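Local coordinates for methyl-accepting chemotaxis protein (Vibrio parahaemolyticus, PDB 4EXO) that probably senses small molecules such as pyruvate through its periplasmic Cache domain, which binds pyruvic acid, and passes the signal on to the chemotaxis machinery, at residues T27-L32 with E47-M52; G58-Y63 with W136-G141; V92-G97 with F111-P116. All blocks are in the same frame, centred on the assembly; numbering follows the deposited sequence. Where two conformers were deposited one is given.

Interaction 1 (T27-L32 with E47-M52); sequences TAIKPL and EILKAM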
loop_
_atom_site.group_PDB
_atom_site.type_symbol
_atom_site.label_atom_id
_atom_site.label_comp_id
_atom_site.label_asym_id
_atom_site.label_seq_id
_atom_site.Cartn_x
_atom_site.Cartn_y
_atom_site.Cartn_z
ATOM N N THR A 27 4.279 7.385 -1.720
ATOM C CA THR A 27 3.315 8.451 -1.440
ATOM C C THR A 27 3.053 8.618 0.065
ATOM O O THR A 27 2.839 9.732 0.510
ATOM C CB THR A 27 2.005 8.277 -2.244
ATOM O OG1 THR A 27 1.439 6.992 -1.983
ATOM C CG2 THR A 27 2.298 8.383 -3.754
ATOM N N ALA A 28 3.125 7.538 0.846
ATOM C CA ALA A 28 2.975 7.653 2.299
ATOM C C ALA A 28 3.991 8.607 2.924
ATOM O O ALA A 28 3.663 9.291 3.911
ATOM C CB ALA A 28 3.021 6.276 2.995
ATOM N N ILE A 29 5.216 8.641 2.370
ATOM C CA ILE A 29 6.279 9.498 2.912
ATOM C C ILE A 29 6.437 10.793 2.120
ATOM O O ILE A 29 7.312 11.593 2.400
ATOM C CB ILE A 29 7.637 8.742 3.004
ATOM C CG1 ILE A 29 8.128 8.358 1.597
ATOM C CG2 ILE A 29 7.474 7.501 3.932
ATOM C CD1 ILE A 29 9.639 8.229 1.434
ATOM N N LYS A 30 5.580 11.012 1.127
ATOM C CA LYS A 30 5.738 12.196 0.274
ATOM C C LYS A 30 5.726 13.559 1.025
ATOM O O LYS A 30 6.553 14.427 0.732
ATOM C CB LYS A 30 4.723 12.163 -0.879
ATOM C CG LYS A 30 4.951 13.232 -1.912
ATOM C CD LYS A 30 4.271 12.895 -3.240
ATOM C CE LYS A 30 4.668 13.943 -4.305
ATOM N NZ LYS A 30 4.103 15.261 -3.974
ATOM N N PRO A 31 4.804 13.747 1.992
ATOM C CA PRO A 31 4.795 15.023 2.753
ATOM C C PRO A 31 6.150 15.265 3.415
ATOM O O PRO A 31 6.707 16.369 3.319
ATOM C CB PRO A 31 3.742 14.774 3.835
ATOM C CG PRO A 31 2.802 13.768 3.199
ATOM C CD PRO A 31 3.699 12.856 2.408
ATOM N N LEU A 32 6.710 14.211 4.016
ATOM C CA LEU A 32 8.036 14.288 4.637
ATOM C C LEU A 32 9.178 14.504 3.641
ATOM O O LEU A 32 10.058 15.362 3.860
ATOM C CB LEU A 32 8.289 13.025 5.457
ATOM C CG LEU A 32 7.476 12.800 6.725
ATOM C CD1 LEU A 32 7.601 11.328 7.189
ATOM C CD2 LEU A 32 7.885 13.737 7.856
ATOM N N GLU A 47 10.385 5.387 10.080
ATOM C CA GLU A 47 9.423 4.799 11.013
ATOM C C GLU A 47 8.089 4.382 10.378
ATOM O O GLU A 47 7.477 3.362 10.769
ATOM C CB GLU A 47 9.245 5.735 12.209
ATOM C CG GLU A 47 10.542 5.819 12.996
ATOM C CD GLU A 47 10.508 6.848 14.096
ATOM O OE1 GLU A 47 9.391 7.287 14.464
ATOM O OE2 GLU A 47 11.603 7.202 14.588
ATOM N N ILE A 48 7.654 5.143 9.380
ATOM C CA ILE A 48 6.476 4.803 8.603
ATOM C C ILE A 48 6.759 3.596 7.688
ATOM O O ILE A 48 5.992 2.628 7.658
ATOM C CB ILE A 48 6.005 6.004 7.728
ATOM C CG1 ILE A 48 5.516 7.153 8.642
ATOM C CG2 ILE A 48 4.916 5.537 6.772
ATOM C CD1 ILE A 48 5.419 8.472 7.942
ATOM N N LEU A 49 7.858 3.639 6.945
ATOM C CA LEU A 49 8.059 2.567 5.942
ATOM C C LEU A 49 8.351 1.224 6.612
ATOM O O LEU A 49 7.947 0.177 6.109
ATOM C CB LEU A 49 9.200 2.923 4.994
ATOM C CG LEU A 49 8.934 4.080 3.998
ATOM C CD1 LEU A 49 10.270 4.626 3.500
ATOM C CD2 LEU A 49 8.078 3.564 2.853
ATOM N N LYS A 50 9.044 1.246 7.747
ATOM C CA LYS A 50 9.310 0.001 8.470
ATOM C C LYS A 50 8.088 -0.629 9.127
ATOM O O LYS A 50 8.073 -1.828 9.381
ATOM C CB LYS A 50 10.398 0.236 9.520
ATOM C CG LYS A 50 11.789 0.346 8.877
ATOM C CD LYS A 50 12.835 0.823 9.903
ATOM C CE LYS A 50 13.046 -0.151 11.029
ATOM N NZ LYS A 50 14.151 0.404 11.890
ATOM N N ALA A 51 7.053 0.166 9.384
ATOM C CA ALA A 51 5.795 -0.402 9.919
ATOM C C ALA A 51 4.871 -1.014 8.853
ATOM O O ALA A 51 4.046 -1.905 9.154
ATOM C CB ALA A 51 5.056 0.681 10.692
HETATM N N MSE A 52 4.971 -0.530 7.607
HETATM C CA MSE A 52 4.062 -0.976 6.548
HETATM C C MSE A 52 4.161 -2.449 6.132
HETATM O O MSE A 52 5.270 -3.018 5.973
HETATM C CB MSE A 52 4.212 -0.083 5.291
HETATM C CG MSE A 52 3.678 1.311 5.552
HETATM SE SE MSE A 52 4.111 2.582 4.145
HETATM C CE MSE A 52 2.834 1.941 2.915
#
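I29, at the break between helices 2-28 and 30-34, lays its CG2 methyl against the branched end of L49, a compact example of a helix-helix junction held by apolar side chains. CG2 comes within 3.7 Å of L49 CG, and the two side chains cross at about a right angle. In I29, CG1 stands between the backbone N and the carbonyl carbon (chi1 64°), an arrangement that leaves CG2 anti to the carbonyl carbon and facing L49. Three residues later, in helix 30-34, L32 reaches I48 tip to tip, CD1 to CD1, at 3.7 Å. On the other flank the CB of A28 lies 4.0 Å from SE of M52, a residue modelled as selenomethionine.

The contact joins the segment that spans the break to the last turn of helix 42-51 and the residue after it. A28, I48 and M52 also pack on the second subunit, where I48 meets its own counterpart, consistent with a helical bundle through which two subunits pair. With no hydrogen bond across the two segments, cohesion here rests on dispersion and on the burial of apolar groups, in a layer continuous with the dimer interface.

Interaction 2 (G58-Y63 with W136-G141); sequences GYFFAY and WVLGTG. With PYR (pyruvic acid), chain B.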
loop_
_atom_site.group_PDB
_atom_site.type_symbol
_atom_site.label_atom_id
_atom_site.label_comp_id
_atom_site.label_asym_id
_atom_site.label_seq_id
_atom_site.Cartn_x
_atom_site.Cartn_y
_atom_site.Cartn_z
ATOM N N GLY A 58 5.428 -9.129 3.230
ATOM C CA GLY A 58 5.379 -7.994 2.302
ATOM C C GLY A 58 5.809 -6.727 3.007
ATOM O O GLY A 58 4.999 -6.106 3.695
ATOM N N TYR A 59 7.078 -6.320 2.825
ATOM C CA TYR A 59 7.683 -5.245 3.621
ATOM C C TYR A 59 8.705 -4.461 2.798
ATOM O O TYR A 59 9.086 -4.897 1.691
ATOM C CB TYR A 59 8.420 -5.859 4.854
ATOM C CG TYR A 59 9.588 -6.764 4.444
ATOM C CD1 TYR A 59 10.868 -6.236 4.256
ATOM C CD2 TYR A 59 9.387 -8.136 4.197
ATOM C CE1 TYR A 59 11.963 -7.056 3.866
ATOM C CE2 TYR A 59 10.460 -8.995 3.807
ATOM C CZ TYR A 59 11.752 -8.426 3.650
ATOM O OH TYR A 59 12.800 -9.232 3.266
ATOM N N PHE A 60 9.148 -3.320 3.345
ATOM C CA PHE A 60 10.154 -2.475 2.693
ATOM C C PHE A 60 11.564 -2.596 3.270
ATOM O O PHE A 60 11.748 -2.850 4.489
ATOM C CB PHE A 60 9.762 -1.001 2.801
ATOM C CG PHE A 60 8.581 -0.633 1.977
ATOM C CD1 PHE A 60 8.713 -0.416 0.604
ATOM C CD2 PHE A 60 7.333 -0.486 2.575
ATOM C CE1 PHE A 60 7.620 -0.056 -0.182
ATOM C CE2 PHE A 60 6.197 -0.120 1.801
ATOM C CZ PHE A 60 6.334 0.084 0.411
ATOM N N PHE A 61 12.541 -2.365 2.387
ATOM C CA PHE A 61 13.933 -2.193 2.754
ATOM C C PHE A 61 14.463 -0.999 1.935
ATOM O O PHE A 61 13.870 -0.627 0.910
ATOM C CB PHE A 61 14.747 -3.485 2.440
ATOM C CG PHE A 61 14.590 -3.952 1.017
ATOM C CD1 PHE A 61 15.323 -3.327 -0.019
ATOM C CD2 PHE A 61 13.727 -4.998 0.682
ATOM C CE1 PHE A 61 15.173 -3.758 -1.348
ATOM C CE2 PHE A 61 13.559 -5.419 -0.654
ATOM C CZ PHE A 61 14.297 -4.800 -1.671
ATOM N N ALA A 62 15.578 -0.414 2.361
ATOM C CA ALA A 62 16.255 0.562 1.484
ATOM C C ALA A 62 17.750 0.517 1.660
ATOM O O ALA A 62 18.234 0.201 2.768
ATOM C CB ALA A 62 15.705 2.000 1.709
ATOM N N TYR A 63 18.480 0.792 0.570
ATOM C CA TYR A 63 19.954 0.843 0.588
ATOM C C TYR A 63 20.383 2.132 -0.090
ATOM O O TYR A 63 19.674 2.598 -0.979
ATOM C CB TYR A 63 20.557 -0.349 -0.194
ATOM C CG TYR A 63 20.275 -1.684 0.486
ATOM C CD1 TYR A 63 21.217 -2.272 1.354
ATOM C CD2 TYR A 63 19.055 -2.331 0.283
ATOM C CE1 TYR A 63 20.935 -3.485 1.996
ATOM C CE2 TYR A 63 18.776 -3.585 0.906
ATOM C CZ TYR A 63 19.719 -4.118 1.782
ATOM O OH TYR A 63 19.452 -5.313 2.407
ATOM N N TRP A 136 18.174 6.935 -1.547
ATOM C CA TRP A 136 17.598 5.651 -1.136
ATOM C C TRP A 136 17.111 4.898 -2.349
ATOM O O TRP A 136 16.285 5.405 -3.121
ATOM C CB TRP A 136 16.430 5.812 -0.165
ATOM C CG TRP A 136 16.798 6.217 1.239
ATOM C CD1 TRP A 136 18.052 6.430 1.753
ATOM C CD2 TRP A 136 15.881 6.439 2.311
ATOM N NE1 TRP A 136 17.964 6.781 3.086
ATOM C CE2 TRP A 136 16.637 6.813 3.442
ATOM C CE3 TRP A 136 14.486 6.360 2.424
ATOM C CZ2 TRP A 136 16.041 7.073 4.686
ATOM C CZ3 TRP A 136 13.892 6.656 3.653
ATOM C CH2 TRP A 136 14.667 7.004 4.758
ATOM N N VAL A 137 17.606 3.668 -2.471
ATOM C CA VAL A 137 17.010 2.652 -3.324
ATOM C C VAL A 137 16.042 1.914 -2.406
ATOM O O VAL A 137 16.460 1.105 -1.557
ATOM C CB VAL A 137 18.082 1.702 -3.877
ATOM C CG1 VAL A 137 17.430 0.570 -4.701
ATOM C CG2 VAL A 137 19.086 2.469 -4.748
ATOM N N LEU A 138 14.774 2.266 -2.552
ATOM C CA LEU A 138 13.688 1.743 -1.692
ATOM C C LEU A 138 13.071 0.550 -2.420
ATOM O O LEU A 138 12.700 0.685 -3.576
ATOM C CB LEU A 138 12.622 2.823 -1.495
ATOM C CG LEU A 138 11.351 2.455 -0.697
ATOM C CD1 LEU A 138 11.727 2.078 0.757
ATOM C CD2 LEU A 138 10.320 3.603 -0.700
ATOM N N GLY A 139 12.929 -0.583 -1.734
ATOM C CA GLY A 139 12.498 -1.818 -2.396
ATOM C C GLY A 139 11.496 -2.626 -1.589
ATOM O O GLY A 139 11.373 -2.431 -0.385
ATOM N N THR A 140 10.795 -3.530 -2.263
ATOM C CA THR A 140 9.969 -4.516 -1.604
ATOM C C THR A 140 9.993 -5.738 -2.526
ATOM O O THR A 140 10.819 -5.805 -3.455
ATOM C CB THR A 140 8.510 -3.994 -1.322
ATOM O OG1 THR A 140 7.779 -5.039 -0.634
ATOM C CG2 THR A 140 7.767 -3.669 -2.620
ATOM N N GLY A 141 9.132 -6.720 -2.292
ATOM C CA GLY A 141 9.188 -7.938 -3.121
ATOM C C GLY A 141 8.053 -8.886 -2.817
ATOM O O GLY A 141 7.331 -8.710 -1.827
HETATM C C PYR B . 15.372 -7.783 1.232
HETATM O O PYR B . 14.809 -8.487 0.273
HETATM O OXT PYR B . 14.817 -7.781 2.429
HETATM C CA PYR B . 16.557 -7.047 1.000
HETATM O O3 PYR B . 17.033 -6.391 1.992
HETATM C CB PYR B . 17.304 -7.016 -0.328
HETATM O O HOH W 1 8.379 -8.193 0.743
#
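Antiparallel pairing in the central sheet of this PAS-like Cache domain brings 58-63 beside 136-141 and builds part of the pyruvate pocket on the same frame. F61 and G139 form one hydrogen-bonded pair, with F61 N to G139 O at 3.0 Å and G139 N to F61 O at 2.8 Å. Y63 and V137 form the next, and between them A62 faces L138 as a non-hydrogen-bonded pair. Beyond the regular pairing a side chain takes over: T140 OG1 donates to Y59 O at 2.7 Å, approaching from above the carbonyl plane, 47° out of it. A water then bridges Y59 N and G141 O.

The F61 ring is folded back over its partner strand, with CG between the backbone N and the carbonyl carbon (chi1 53°). G139 has no side chain, and its CA sits beneath one face in a CH-pi contact, 3.8 Å from the ring centroid. Pyruvate CA lies over the opposite face. Two phenols hold the ligand's oxygens, each in the plane of its own ring: Y59 OH donates to carboxylate OXT at 2.6 Å and Y63 OH to the keto oxygen O3 at 2.7 Å. K124 and H72 supply further hydrogen bonds to pyruvate.

On the other side of the sheet, F60 CD1 meets L138 CD1 at 3.9 Å, and A62 CB packs on the same leucine. That side is covered by helix 42-51, through L49, while helix 94-104 packs on F61, Y63 and V137. Strand 69-72 continues the sheet beyond 61-63, and strand 120-131 does so beyond 136-143.

Interaction 3 (V92-G97 with F111-P116); sequences VAVIAG and FSWHKP. With PYR (pyruvic acid), chain B.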
loop_
_atom_site.group_PDB
_atom_site.type_symbol
_atom_site.label_atom_id
_atom_site.label_comp_id
_atom_site.label_asym_id
_atom_site.label_seq_id
_atom_site.Cartn_x
_atom_site.Cartn_y
_atom_site.Cartn_z
ATOM N N VAL A 92 23.761 -14.494 -6.764
ATOM C CA VAL A 92 23.196 -13.219 -7.267
ATOM C C VAL A 92 23.693 -12.077 -6.362
ATOM O O VAL A 92 23.520 -12.149 -5.138
ATOM C CB VAL A 92 21.638 -13.199 -7.315
ATOM C CG1 VAL A 92 21.115 -11.723 -7.705
ATOM C CG2 VAL A 92 21.094 -14.199 -8.313
ATOM N N ALA A 93 24.323 -11.040 -6.942
ATOM C CA ALA A 93 24.732 -9.877 -6.167
ATOM C C ALA A 93 23.497 -9.022 -5.949
ATOM O O ALA A 93 23.114 -8.175 -6.782
ATOM C CB ALA A 93 25.863 -9.080 -6.864
ATOM N N VAL A 94 22.826 -9.297 -4.835
ATOM C CA VAL A 94 21.482 -8.766 -4.604
ATOM C C VAL A 94 21.430 -7.228 -4.504
ATOM O O VAL A 94 20.586 -6.595 -5.150
ATOM C CB VAL A 94 20.851 -9.401 -3.291
ATOM C CG1 VAL A 94 19.425 -8.815 -3.006
ATOM C CG2 VAL A 94 20.792 -10.933 -3.431
ATOM N N ILE A 95 22.289 -6.654 -3.656
ATOM C CA ILE A 95 22.226 -5.211 -3.361
ATOM C C ILE A 95 22.685 -4.416 -4.598
ATOM O O ILE A 95 22.036 -3.422 -5.020
ATOM C CB ILE A 95 23.004 -4.835 -2.054
ATOM C CG1 ILE A 95 22.153 -5.123 -0.807
ATOM C CG2 ILE A 95 23.173 -3.317 -1.920
ATOM C CD1 ILE A 95 21.631 -6.471 -0.687
ATOM N N ALA A 96 23.781 -4.849 -5.191
ATOM C CA ALA A 96 24.267 -4.161 -6.392
ATOM C C ALA A 96 23.218 -4.274 -7.507
ATOM O O ALA A 96 22.990 -3.318 -8.263
ATOM C CB ALA A 96 25.582 -4.753 -6.858
ATOM N N GLY A 97 22.593 -5.450 -7.600
ATOM C CA GLY A 97 21.578 -5.693 -8.625
ATOM C C GLY A 97 20.358 -4.801 -8.449
ATOM O O GLY A 97 19.809 -4.310 -9.436
ATOM N N PHE A 111 16.013 -12.917 -6.844
ATOM C CA PHE A 111 17.067 -13.325 -5.913
ATOM C C PHE A 111 16.381 -14.083 -4.783
ATOM O O PHE A 111 15.167 -14.098 -4.716
ATOM C CB PHE A 111 17.836 -12.117 -5.334
ATOM C CG PHE A 111 16.970 -11.094 -4.611
ATOM C CD1 PHE A 111 16.856 -11.126 -3.208
ATOM C CD2 PHE A 111 16.311 -10.060 -5.327
ATOM C CE1 PHE A 111 16.083 -10.140 -2.515
ATOM C CE2 PHE A 111 15.528 -9.101 -4.667
ATOM C CZ PHE A 111 15.401 -9.132 -3.250
ATOM N N SER A 112 17.173 -14.720 -3.924
ATOM C CA SER A 112 16.653 -15.386 -2.715
ATOM C C SER A 112 17.020 -14.546 -1.508
ATOM O O SER A 112 18.073 -13.905 -1.483
ATOM C CB SER A 112 17.235 -16.787 -2.563
ATOM O OG SER A 112 16.678 -17.639 -3.545
ATOM N N TRP A 113 16.123 -14.539 -0.525
ATOM C CA TRP A 113 16.288 -13.767 0.685
ATOM C C TRP A 113 15.482 -14.454 1.798
ATOM O O TRP A 113 14.529 -15.227 1.537
ATOM C CB TRP A 113 15.790 -12.321 0.482
ATOM C CG TRP A 113 16.320 -11.378 1.528
ATOM C CD1 TRP A 113 15.728 -11.066 2.740
ATOM C CD2 TRP A 113 17.548 -10.636 1.477
ATOM N NE1 TRP A 113 16.528 -10.185 3.433
ATOM C CE2 TRP A 113 17.634 -9.885 2.674
ATOM C CE3 TRP A 113 18.582 -10.523 0.515
ATOM C CZ2 TRP A 113 18.722 -9.050 2.970
ATOM C CZ3 TRP A 113 19.666 -9.674 0.808
ATOM C CH2 TRP A 113 19.718 -8.939 2.015
ATOM N N HIS A 114 15.845 -14.148 3.036
ATOM C CA HIS A 114 15.032 -14.546 4.192
ATOM C C HIS A 114 13.548 -14.243 3.908
ATOM O O HIS A 114 13.188 -13.144 3.485
ATOM C CB HIS A 114 15.498 -13.759 5.409
ATOM C CG HIS A 114 14.615 -13.907 6.619
ATOM N ND1 HIS A 114 13.625 -13.000 6.930
ATOM C CD2 HIS A 114 14.636 -14.808 7.629
ATOM C CE1 HIS A 114 13.054 -13.349 8.072
ATOM N NE2 HIS A 114 13.665 -14.435 8.527
ATOM N N LYS A 115 12.691 -15.226 4.155
ATOM C CA LYS A 115 11.252 -15.052 4.031
ATOM C C LYS A 115 10.636 -15.109 5.459
ATOM O O LYS A 115 10.729 -16.148 6.124
ATOM C CB LYS A 115 10.687 -16.199 3.183
ATOM C CG LYS A 115 9.168 -16.168 3.010
ATOM C CD LYS A 115 8.709 -17.283 2.047
ATOM C CE LYS A 115 7.197 -17.269 1.882
ATOM N NZ LYS A 115 6.698 -18.330 0.930
ATOM N N PRO A 116 10.046 -13.995 5.940
ATOM C CA PRO A 116 9.588 -13.940 7.341
ATOM C C PRO A 116 8.750 -15.127 7.781
ATOM O O PRO A 116 9.004 -15.676 8.874
ATOM C CB PRO A 116 8.798 -12.627 7.404
ATOM C CG PRO A 116 9.621 -11.701 6.441
ATOM C CD PRO A 116 9.986 -12.669 5.275
HETATM C C PYR B . 15.372 -7.783 1.232
HETATM O O PYR B . 14.809 -8.487 0.273
HETATM O OXT PYR B . 14.817 -7.781 2.429
HETATM C CA PYR B . 16.557 -7.047 1.000
HETATM O O3 PYR B . 17.033 -6.391 1.992
HETATM C CB PYR B . 17.304 -7.016 -0.328
#
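V94 CG1 sits over one face of the F111 ring, 3.6 Å from its centroid and 17° off the normal, a clear case of a CH-pi contact in a ligand pocket wall. The valine has CG1 anti to its backbone N (chi1 179°), and the second methyl, CG2, lies on the same side of the ring, 3.7 Å from F111 CB. V92 CG1 touches that same CB from the residue before the helix N-cap, at 4.1 Å. F111 itself takes the more hindered rotamer, with CG between the backbone N and the carbonyl carbon (chi1 57°), and presents its ring edge to the ligand: CE1 is 3.5 Å from pyruvate O.

The W113 indole meets the start of helix 94-104 at its six-membered ring. CZ3 is 3.9 Å from V94 CG1 and 4.0 Å from I95 CD1. Pyruvate lies nearly flat over the indole, its carboxylate carbon C 3.3 Å above the plane, while its methyl CB points toward V94 CG1.

No hydrogen bond joins the two segments. The helix start and strand 108-115 therefore meet through apolar and aromatic contacts, and the same side chains (V94, F111, W113) line the pyruvate site, while the ligand's hydrogen bonds come from Y59, Y63, H72 and K124; the weakly positive edge of F111 may also favour the nearby carboxylate oxygen.

All three contacts are buried, but in different layers. Interaction 2 is close to the centre of the chain, in the sheet; interaction 1 lies on the helical side, where the second subunit packs; interaction 3 lies on the ligand side, and no other chain of the assembly touches its two segments. Interactions 1 and 2 meet directly, L49 packing on F60, L138 and W136. Interactions 2 and 3 share pyruvate, sandwiched between F61 and W113, and the same antiparallel sheet, through strands 61-63 and 136-143 and through edge strand 108-115. Interactions 1 and 3 do not touch. Backbone hydrogen bonds dominate only the middle contact; the outer two are apolar, largely aliphatic toward the dimer and partly aromatic around the ligand.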